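Protein CsuE (Acinetobacter baumannii, PDB 6FJY) probably forms the adhesive tip of archaic chaperone-usher Csu pili, which the bacterium uses in building biofilms. Local coordinates at residues I108-G119 / S172-D180; V129-A137 / F146-R154. All coordinates share one frame; numbering follows the deposited sequence.

Interaction 1. Residues I108-G119 / S172-D180; sequences IRLPAGQSVSPG and SLSITVLPD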
loop_
_atom_site.group_PDB
_atom_site.type_symbol
_atom_site.label_atom_id
_atom_site.label_comp_id
_atom_site.label_asym_id
_atom_site.label_seq_id
_atom_site.Cartn_x
_atom_site.Cartn_y
_atom_site.Cartn_z
ATOM N N ILE D 108 -2.586 -3.479 18.571
ATOM C CA ILE D 108 -3.716 -2.696 18.099
ATOM C C ILE D 108 -4.690 -3.622 17.383
ATOM O O ILE D 108 -4.302 -4.405 16.504
ATOM C CB ILE D 108 -3.263 -1.555 17.175
ATOM C CG1 ILE D 108 -2.334 -0.599 17.918
ATOM C CG2 ILE D 108 -4.465 -0.804 16.651
ATOM C CD1 ILE D 108 -1.959 0.628 17.113
ATOM N N ARG D 109 -5.954 -3.525 17.755
ATOM C CA ARG D 109 -7.047 -4.244 17.114
ATOM C C ARG D 109 -7.967 -3.220 16.462
ATOM O O ARG D 109 -8.578 -2.399 17.153
ATOM C CB ARG D 109 -7.813 -5.093 18.134
ATOM C CG ARG D 109 -8.894 -5.977 17.521
ATOM C CD ARG D 109 -9.583 -6.850 18.562
ATOM N NE ARG D 109 -8.695 -7.871 19.119
ATOM C CZ ARG D 109 -8.995 -8.624 20.175
ATOM N NH1 ARG D 109 -10.163 -8.479 20.793
ATOM N NH2 ARG D 109 -8.130 -9.527 20.610
ATOM N N LEU D 110 -8.059 -3.263 15.136
ATOM C CA LEU D 110 -9.063 -2.501 14.414
ATOM C C LEU D 110 -10.281 -3.385 14.174
ATOM O O LEU D 110 -10.176 -4.369 13.425
ATOM C CB LEU D 110 -8.503 -2.000 13.099
ATOM C CG LEU D 110 -7.385 -0.978 13.275
ATOM C CD1 LEU D 110 -6.826 -0.532 11.941
ATOM C CD2 LEU D 110 -7.907 0.203 14.044
ATOM N N PRO D 111 -11.423 -3.103 14.796
ATOM C CA PRO D 111 -12.631 -3.888 14.516
ATOM C C PRO D 111 -13.028 -3.828 13.050
ATOM O O PRO D 111 -12.957 -2.777 12.410
ATOM C CB PRO D 111 -13.690 -3.228 15.403
ATOM C CG PRO D 111 -12.908 -2.636 16.528
ATOM C CD PRO D 111 -11.600 -2.207 15.948
ATOM N N ALA D 112 -13.481 -4.970 12.530
ATOM C CA ALA D 112 -13.975 -5.043 11.163
ATOM C C ALA D 112 -15.242 -4.213 11.005
ATOM O O ALA D 112 -15.913 -3.856 11.979
ATOM C CB ALA D 112 -14.252 -6.493 10.754
ATOM N N GLY D 113 -15.573 -3.917 9.752
ATOM C CA GLY D 113 -16.749 -3.131 9.445
ATOM C C GLY D 113 -16.549 -1.636 9.501
ATOM O O GLY D 113 -17.536 -0.896 9.574
ATOM N N GLN D 114 -15.306 -1.168 9.471
ATOM C CA GLN D 114 -14.985 0.255 9.492
ATOM C C GLN D 114 -14.540 0.678 8.098
ATOM O O GLN D 114 -13.515 0.201 7.597
ATOM C CB GLN D 114 -13.895 0.559 10.517
ATOM C CG GLN D 114 -14.216 0.129 11.940
ATOM C CD GLN D 114 -13.290 0.786 12.966
ATOM O OE1 GLN D 114 -13.088 2.002 12.947
ATOM N NE2 GLN D 114 -12.712 -0.022 13.851
ATOM N N SER D 115 -15.307 1.572 7.481
ATOM C CA SER D 115 -15.050 2.048 6.128
ATOM C C SER D 115 -14.628 3.507 6.209
ATOM O O SER D 115 -15.422 4.362 6.615
ATOM C CB SER D 115 -16.289 1.883 5.244
ATOM O OG SER D 115 -16.051 2.350 3.927
ATOM N N VAL D 116 -13.380 3.787 5.824
ATOM C CA VAL D 116 -12.790 5.111 5.989
ATOM C C VAL D 116 -11.863 5.398 4.814
ATOM O O VAL D 116 -11.375 4.487 4.141
ATOM C CB VAL D 116 -12.035 5.231 7.337
ATOM C CG1 VAL D 116 -10.546 4.902 7.174
ATOM C CG2 VAL D 116 -12.234 6.599 7.931
ATOM N N SER D 117 -11.628 6.686 4.565
ATOM C CA SER D 117 -10.825 7.102 3.427
ATOM C C SER D 117 -9.340 6.869 3.700
ATOM O O SER D 117 -8.913 6.849 4.857
ATOM C CB SER D 117 -11.064 8.576 3.114
ATOM O OG SER D 117 -10.652 9.400 4.189
ATOM N N PRO D 118 -8.540 6.666 2.652
ATOM C CA PRO D 118 -7.094 6.547 2.855
ATOM C C PRO D 118 -6.517 7.848 3.390
ATOM O O PRO D 118 -6.992 8.942 3.080
ATOM C CB PRO D 118 -6.556 6.229 1.454
ATOM C CG PRO D 118 -7.725 5.747 0.682
ATOM C CD PRO D 118 -8.917 6.457 1.245
ATOM N N GLY D 119 -5.484 7.712 4.197
ATOM C CA GLY D 119 -4.858 8.842 4.848
ATOM C C GLY D 119 -4.216 8.388 6.141
ATOM O O GLY D 119 -4.244 7.212 6.498
ATOM N N SER D 172 3.595 7.694 20.606
ATOM C CA SER D 172 2.515 8.076 19.714
ATOM C C SER D 172 2.152 6.901 18.816
ATOM O O SER D 172 3.033 6.239 18.259
ATOM C CB SER D 172 2.912 9.277 18.858
ATOM O OG SER D 172 1.929 9.518 17.865
ATOM N N LEU D 173 0.859 6.650 18.677
ATOM C CA LEU D 173 0.348 5.584 17.834
ATOM C C LEU D 173 -0.319 6.195 16.610
ATOM O O LEU D 173 -1.065 7.176 16.721
ATOM C CB LEU D 173 -0.649 4.704 18.594
ATOM C CG LEU D 173 -0.162 3.607 19.546
ATOM C CD1 LEU D 173 0.943 4.082 20.481
ATOM C CD2 LEU D 173 -1.337 3.085 20.354
ATOM N N SER D 174 -0.041 5.615 15.446
ATOM C CA SER D 174 -0.587 6.100 14.190
ATOM C C SER D 174 -0.981 4.916 13.320
ATOM O O SER D 174 -0.381 3.839 13.392
ATOM C CB SER D 174 0.418 6.993 13.450
ATOM O OG SER D 174 -0.176 7.572 12.305
ATOM N N ILE D 175 -2.011 5.129 12.505
ATOM C CA ILE D 175 -2.539 4.126 11.590
ATOM C C ILE D 175 -2.668 4.768 10.217
ATOM O O ILE D 175 -3.330 5.803 10.070
ATOM C CB ILE D 175 -3.904 3.581 12.052
ATOM C CG1 ILE D 175 -3.783 2.889 13.404
ATOM C CG2 ILE D 175 -4.510 2.641 10.995
ATOM C CD1 ILE D 175 -5.132 2.527 14.013
ATOM N N THR D 176 -2.039 4.161 9.216
ATOM C CA THR D 176 -2.070 4.666 7.849
ATOM C C THR D 176 -2.956 3.745 7.010
ATOM O O THR D 176 -2.605 2.588 6.761
ATOM C CB THR D 176 -0.662 4.759 7.263
ATOM O OG1 THR D 176 0.125 5.673 8.039
ATOM C CG2 THR D 176 -0.725 5.251 5.832
ATOM N N VAL D 177 -4.091 4.272 6.580
ATOM C CA VAL D 177 -5.019 3.578 5.704
ATOM C C VAL D 177 -4.583 3.827 4.271
ATOM O O VAL D 177 -4.436 4.982 3.852
ATOM C CB VAL D 177 -6.453 4.072 5.942
ATOM C CG1 VAL D 177 -7.442 3.246 5.169
ATOM C CG2 VAL D 177 -6.771 4.060 7.442
ATOM N N LEU D 178 -4.373 2.728 3.502
ATOM C CA LEU D 178 -3.808 2.792 2.167
ATOM C C LEU D 178 -4.891 2.690 1.109
ATOM O O LEU D 178 -5.900 2.012 1.309
ATOM C CB LEU D 178 -2.797 1.666 1.952
ATOM C CG LEU D 178 -1.549 1.752 2.831
ATOM C CD1 LEU D 178 -0.670 0.541 2.622
ATOM C CD2 LEU D 178 -0.795 3.013 2.516
ATOM N N PRO D 179 -4.702 3.371 -0.019
ATOM C CA PRO D 179 -5.596 3.160 -1.160
ATOM C C PRO D 179 -5.556 1.708 -1.608
ATOM O O PRO D 179 -4.534 1.026 -1.500
ATOM C CB PRO D 179 -5.031 4.095 -2.234
ATOM C CG PRO D 179 -4.265 5.116 -1.479
ATOM C CD PRO D 179 -3.693 4.404 -0.290
ATOM N N ASP D 180 -6.688 1.243 -2.128
ATOM C CA ASP D 180 -6.889 -0.178 -2.365
ATOM C C ASP D 180 -7.868 -0.373 -3.515
ATOM O O ASP D 180 -8.817 0.401 -3.664
ATOM C CB ASP D 180 -7.408 -0.856 -1.091
ATOM C CG ASP D 180 -7.269 -2.356 -1.133
ATOM O OD1 ASP D 180 -6.741 -2.871 -2.142
ATOM O OD2 ASP D 180 -7.681 -3.015 -0.158
#
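G119 and V177 form an antiparallel hydrogen-bonded pair, and each backbone group is used once across the contact. G119 N donates to V177 O at 2.9 Å, tilted from the carbonyl plane. V177 N returns a bond to G119 O, also 2.9 Å, with a C=O...N angle of 164°, so this donor lies almost along the C=O axis. G119 is extended at a positive phi that calls for glycine. P118, just before it, packs its ring against P179, just past the end of strand 172-178, with P118 CB 3.8 Å from P179 CD. From the loop, V116 comes in at a slant to the side chain of V177, and V116 CG1 meets V177 CG2 at 3.9 Å.

Further along, the segments separate into the two layers of an Ig-like beta sandwich. Strand 108-110 and strand 172-178 are 10.5 Å apart at closest approach and cross at -36°. The gap is filled by apolar side chains. L110 and I175 meet tip to tip, with L110 CD2 3.6 Å from I175 CD1. I175 places CG1 beside its backbone N (chi1 -62°) and extends CD1 toward L110. I108 CD1 lies 4.1 Å from L173 CD2, the two side chains sliding past each other in opposite directions.

The loop that follows strand 108-110 meets its polar needs partly within itself and partly from neighbours. Q114 NE2 bonds P111 O at 3.1 Å, on a lone pair in the carbonyl plane, and also reaches N69 O. S117 OG bonds E66 OE2, while S117 O accepts from Y121 OH. Beyond the strand, D180 OD2 pairs with R182 and accepts from I17 N. P179 also packs on Y9 of the CsuC chain.

Interaction 2. Residues V129-A137 / F146-R154; sequences VKWFYSVPA and FFESPGFRR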
loop_
_atom_site.group_PDB
_atom_site.type_symbol
_atom_site.label_atom_id
_atom_site.label_comp_id
_atom_site.label_asym_id
_atom_site.label_seq_id
_atom_site.Cartn_x
_atom_site.Cartn_y
_atom_site.Cartn_z
ATOM N N VAL D 129 2.193 5.008 29.916
ATOM C CA VAL D 129 2.072 3.886 30.834
ATOM C C VAL D 129 3.093 4.045 31.951
ATOM O O VAL D 129 4.260 4.375 31.708
ATOM C CB VAL D 129 2.258 2.531 30.113
ATOM C CG1 VAL D 129 2.076 1.380 31.085
ATOM C CG2 VAL D 129 1.270 2.399 28.966
ATOM N N LYS D 130 2.643 3.815 33.178
ATOM C CA LYS D 130 3.519 3.716 34.329
ATOM C C LYS D 130 3.795 2.242 34.575
ATOM O O LYS D 130 2.859 1.452 34.750
ATOM C CB LYS D 130 2.898 4.373 35.563
ATOM C CG LYS D 130 3.872 4.545 36.729
ATOM C CD LYS D 130 3.257 5.408 37.840
ATOM C CE LYS D 130 2.970 6.830 37.376
ATOM N NZ LYS D 130 4.194 7.691 37.396
ATOM N N TRP D 131 5.076 1.880 34.577
ATOM C CA TRP D 131 5.530 0.512 34.754
ATOM C C TRP D 131 6.192 0.350 36.114
ATOM O O TRP D 131 6.942 1.223 36.562
ATOM C CB TRP D 131 6.525 0.122 33.662
ATOM C CG TRP D 131 6.063 0.447 32.282
ATOM C CD1 TRP D 131 6.214 1.627 31.626
ATOM C CD2 TRP D 131 5.377 -0.428 31.386
ATOM N NE1 TRP D 131 5.663 1.548 30.374
ATOM C CE2 TRP D 131 5.145 0.291 30.198
ATOM C CE3 TRP D 131 4.945 -1.756 31.468
ATOM C CZ2 TRP D 131 4.490 -0.272 29.103
ATOM C CZ3 TRP D 131 4.298 -2.312 30.376
ATOM C CH2 TRP D 131 4.074 -1.570 29.215
ATOM N N PHE D 132 5.908 -0.778 36.757
ATOM C CA PHE D 132 6.550 -1.192 37.998
ATOM C C PHE D 132 7.089 -2.593 37.737
ATOM O O PHE D 132 6.310 -3.540 37.587
ATOM C CB PHE D 132 5.561 -1.186 39.169
ATOM C CG PHE D 132 4.787 0.106 39.328
ATOM C CD1 PHE D 132 3.708 0.399 38.504
ATOM C CD2 PHE D 132 5.121 1.008 40.328
ATOM C CE1 PHE D 132 2.988 1.584 38.658
ATOM C CE2 PHE D 132 4.405 2.191 40.498
ATOM C CZ PHE D 132 3.337 2.479 39.664
ATOM N N TYR D 133 8.413 -2.732 37.654
ATOM C CA TYR D 133 8.999 -3.997 37.231
ATOM C C TYR D 133 10.199 -4.367 38.091
ATOM O O TYR D 133 10.883 -3.504 38.649
ATOM C CB TYR D 133 9.425 -3.963 35.751
ATOM C CG TYR D 133 10.401 -2.864 35.407
ATOM C CD1 TYR D 133 11.776 -3.071 35.497
ATOM C CD2 TYR D 133 9.952 -1.621 34.982
ATOM C CE1 TYR D 133 12.669 -2.072 35.180
ATOM C CE2 TYR D 133 10.845 -0.608 34.663
ATOM C CZ TYR D 133 12.198 -0.836 34.769
ATOM O OH TYR D 133 13.079 0.174 34.454
ATOM N N SER D 134 10.439 -5.677 38.187
ATOM C CA SER D 134 11.674 -6.232 38.743
ATOM C C SER D 134 11.974 -7.512 37.969
ATOM O O SER D 134 11.391 -8.566 38.248
ATOM C CB SER D 134 11.562 -6.508 40.232
ATOM O OG SER D 134 12.776 -7.049 40.713
ATOM N N VAL D 135 12.886 -7.412 37.015
ATOM C CA VAL D 135 13.158 -8.468 36.045
ATOM C C VAL D 135 14.499 -9.103 36.387
ATOM O O VAL D 135 15.485 -8.378 36.564
ATOM C CB VAL D 135 13.171 -7.929 34.604
ATOM C CG1 VAL D 135 13.294 -9.081 33.617
ATOM C CG2 VAL D 135 11.920 -7.099 34.348
ATOM N N PRO D 136 14.582 -10.428 36.475
ATOM C CA PRO D 136 15.872 -11.075 36.720
ATOM C C PRO D 136 16.790 -10.951 35.515
ATOM O O PRO D 136 16.354 -10.984 34.364
ATOM C CB PRO D 136 15.491 -12.537 36.989
ATOM C CG PRO D 136 14.171 -12.710 36.309
ATOM C CD PRO D 136 13.470 -11.393 36.394
ATOM N N ALA D 137 18.078 -10.792 35.803
ATOM C CA ALA D 137 19.118 -10.599 34.804
ATOM C C ALA D 137 19.872 -11.900 34.560
ATOM O O ALA D 137 19.888 -12.806 35.399
ATOM C CB ALA D 137 20.098 -9.510 35.255
ATOM N N PHE D 146 18.958 -7.652 39.368
ATOM C CA PHE D 146 17.601 -7.477 38.878
ATOM C C PHE D 146 17.459 -6.111 38.224
ATOM O O PHE D 146 17.976 -5.114 38.729
ATOM C CB PHE D 146 16.580 -7.638 40.013
ATOM C CG PHE D 146 16.528 -9.024 40.578
ATOM C CD1 PHE D 146 17.382 -9.402 41.599
ATOM C CD2 PHE D 146 15.632 -9.950 40.083
ATOM C CE1 PHE D 146 17.344 -10.684 42.114
ATOM C CE2 PHE D 146 15.585 -11.235 40.591
ATOM C CZ PHE D 146 16.441 -11.604 41.610
ATOM N N PHE D 147 16.777 -6.085 37.081
ATOM C CA PHE D 147 16.420 -4.835 36.422
ATOM C C PHE D 147 15.119 -4.330 37.037
ATOM O O PHE D 147 14.086 -5.010 36.974
ATOM C CB PHE D 147 16.275 -5.038 34.915
ATOM C CG PHE D 147 17.465 -5.689 34.261
ATOM C CD1 PHE D 147 18.760 -5.317 34.600
ATOM C CD2 PHE D 147 17.285 -6.682 33.303
ATOM C CE1 PHE D 147 19.858 -5.922 33.993
ATOM C CE2 PHE D 147 18.376 -7.291 32.685
ATOM C CZ PHE D 147 19.669 -6.909 33.030
ATOM N N GLU D 148 15.171 -3.155 37.651
ATOM C CA GLU D 148 14.084 -2.685 38.489
ATOM C C GLU D 148 13.759 -1.231 38.192
ATOM O O GLU D 148 14.626 -0.436 37.822
ATOM C CB GLU D 148 14.416 -2.848 39.980
ATOM C CG GLU D 148 14.327 -4.283 40.456
ATOM C CD GLU D 148 15.146 -4.549 41.697
ATOM O OE1 GLU D 148 16.117 -3.802 41.952
ATOM O OE2 GLU D 148 14.833 -5.528 42.407
ATOM N N SER D 149 12.479 -0.916 38.328
ATOM C CA SER D 149 11.979 0.439 38.363
ATOM C C SER D 149 12.253 1.023 39.744
ATOM O O SER D 149 12.497 0.278 40.697
ATOM C CB SER D 149 10.485 0.448 38.046
ATOM O OG SER D 149 9.764 -0.345 38.971
ATOM N N PRO D 150 12.217 2.350 39.883
ATOM C CA PRO D 150 12.758 2.978 41.100
ATOM C C PRO D 150 11.934 2.662 42.342
ATOM O O PRO D 150 10.707 2.787 42.345
ATOM C CB PRO D 150 12.721 4.471 40.770
ATOM C CG PRO D 150 11.665 4.601 39.738
ATOM C CD PRO D 150 11.746 3.357 38.913
ATOM N N GLY D 151 12.629 2.266 43.407
ATOM C CA GLY D 151 12.000 1.968 44.675
ATOM C C GLY D 151 11.507 0.550 44.841
ATOM O O GLY D 151 10.830 0.264 45.835
ATOM N N PHE D 152 11.825 -0.349 43.910
ATOM C CA PHE D 152 11.312 -1.709 43.970
ATOM C C PHE D 152 12.028 -2.514 45.047
ATOM O O PHE D 152 13.252 -2.441 45.189
ATOM C CB PHE D 152 11.460 -2.409 42.617
ATOM C CG PHE D 152 10.418 -3.470 42.377
ATOM C CD1 PHE D 152 10.494 -4.694 43.017
ATOM C CD2 PHE D 152 9.345 -3.225 41.538
ATOM C CE1 PHE D 152 9.527 -5.656 42.822
ATOM C CE2 PHE D 152 8.379 -4.182 41.339
ATOM C CZ PHE D 152 8.472 -5.403 41.981
ATOM N N ARG D 153 11.254 -3.302 45.792
ATOM C CA ARG D 153 11.779 -4.125 46.880
ATOM C C ARG D 153 11.171 -5.519 46.776
ATOM O O ARG D 153 9.970 -5.691 47.000
ATOM C CB ARG D 153 11.479 -3.495 48.243
ATOM N N ARG D 154 11.993 -6.509 46.428
ATOM C CA ARG D 154 11.591 -7.909 46.486
ATOM C C ARG D 154 11.852 -8.444 47.890
ATOM O O ARG D 154 12.908 -8.182 48.477
ATOM C CB ARG D 154 12.358 -8.757 45.464
ATOM C CG ARG D 154 12.296 -8.271 44.016
ATOM C CD ARG D 154 13.397 -8.900 43.154
ATOM N NE ARG D 154 13.107 -10.288 42.807
ATOM C CZ ARG D 154 12.521 -10.679 41.677
ATOM N NH1 ARG D 154 12.168 -9.787 40.760
ATOM N NH2 ARG D 154 12.290 -11.967 41.464
#
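V135 and F147 are the central rung of a beta hairpin formed by strands 119-136 and 146-148. They are an antiparallel hydrogen-bonded pair. V135 N donates to F147 O at 2.7 Å with an N-H...O angle of 170°, and F147 N donates to V135 O, also at 2.7 Å. The non-hydrogen-bonded pairs S134-E148 and P136-F146 flank this rung.

At S149 the ladder continues with a side chain in place of a carbonyl. S149 N bonds Y133 O at 3.1 Å, but Y133 N bonds S149 OG at 3.0 Å. A chi1 of 59° puts OG between the backbone N and carbonyl carbon of S149 and within range of Y133 N. The chain then leaves in a type II turn from S149 to F152.

The side-chain polar bonds centre on S134. S134 OG donates to E148 OE2 at 3.1 Å, on the anti lone pair of the carboxylate. It accepts from R154 NH1 at 2.8 Å, a nearly straight bond of 164° that lies close to the guanidinium plane. The same NH1 also makes a weak bond to S134 O. The other terminal nitrogen, R154 NH2, bonds M45 O. F146 CE2 lies over the centre of one guanidinium face, so the group is held both at its edge and over its face.

The aromatic rings take CH-pi contacts. S149 CB sits over a face of the Y133 ring, whose edge meets F147 O. S134 CB is 3.5 Å from the centroid of the F152 ring, over its face. C2, disulfide-bonded to C35, packs on Y133, V135 and F147. A137 CB lies over the F147 ring and is 3.4 Å from F147 CZ.

How the interactions relate
Both contacts involve the run of strand 119-136. The first segment of interaction 1 ends at G119, where this strand begins, and interaction 2 uses its far end. Strand 119-136 is also the antiparallel neighbour of strand 167-184, which carries the second segment of interaction 1. The hairpin of interaction 2 is nested along the chain inside the loop that interaction 1 closes. Their centres are 35 Å apart, and their nearest atoms are about 9 Å apart, so they do not touch. The centre of interaction 1 is about 8 Å from the centre of the chain, with CsuC beside P179. The centre of interaction 2 is about 36 Å from the centre of the chain, and CsuC does not touch its segments.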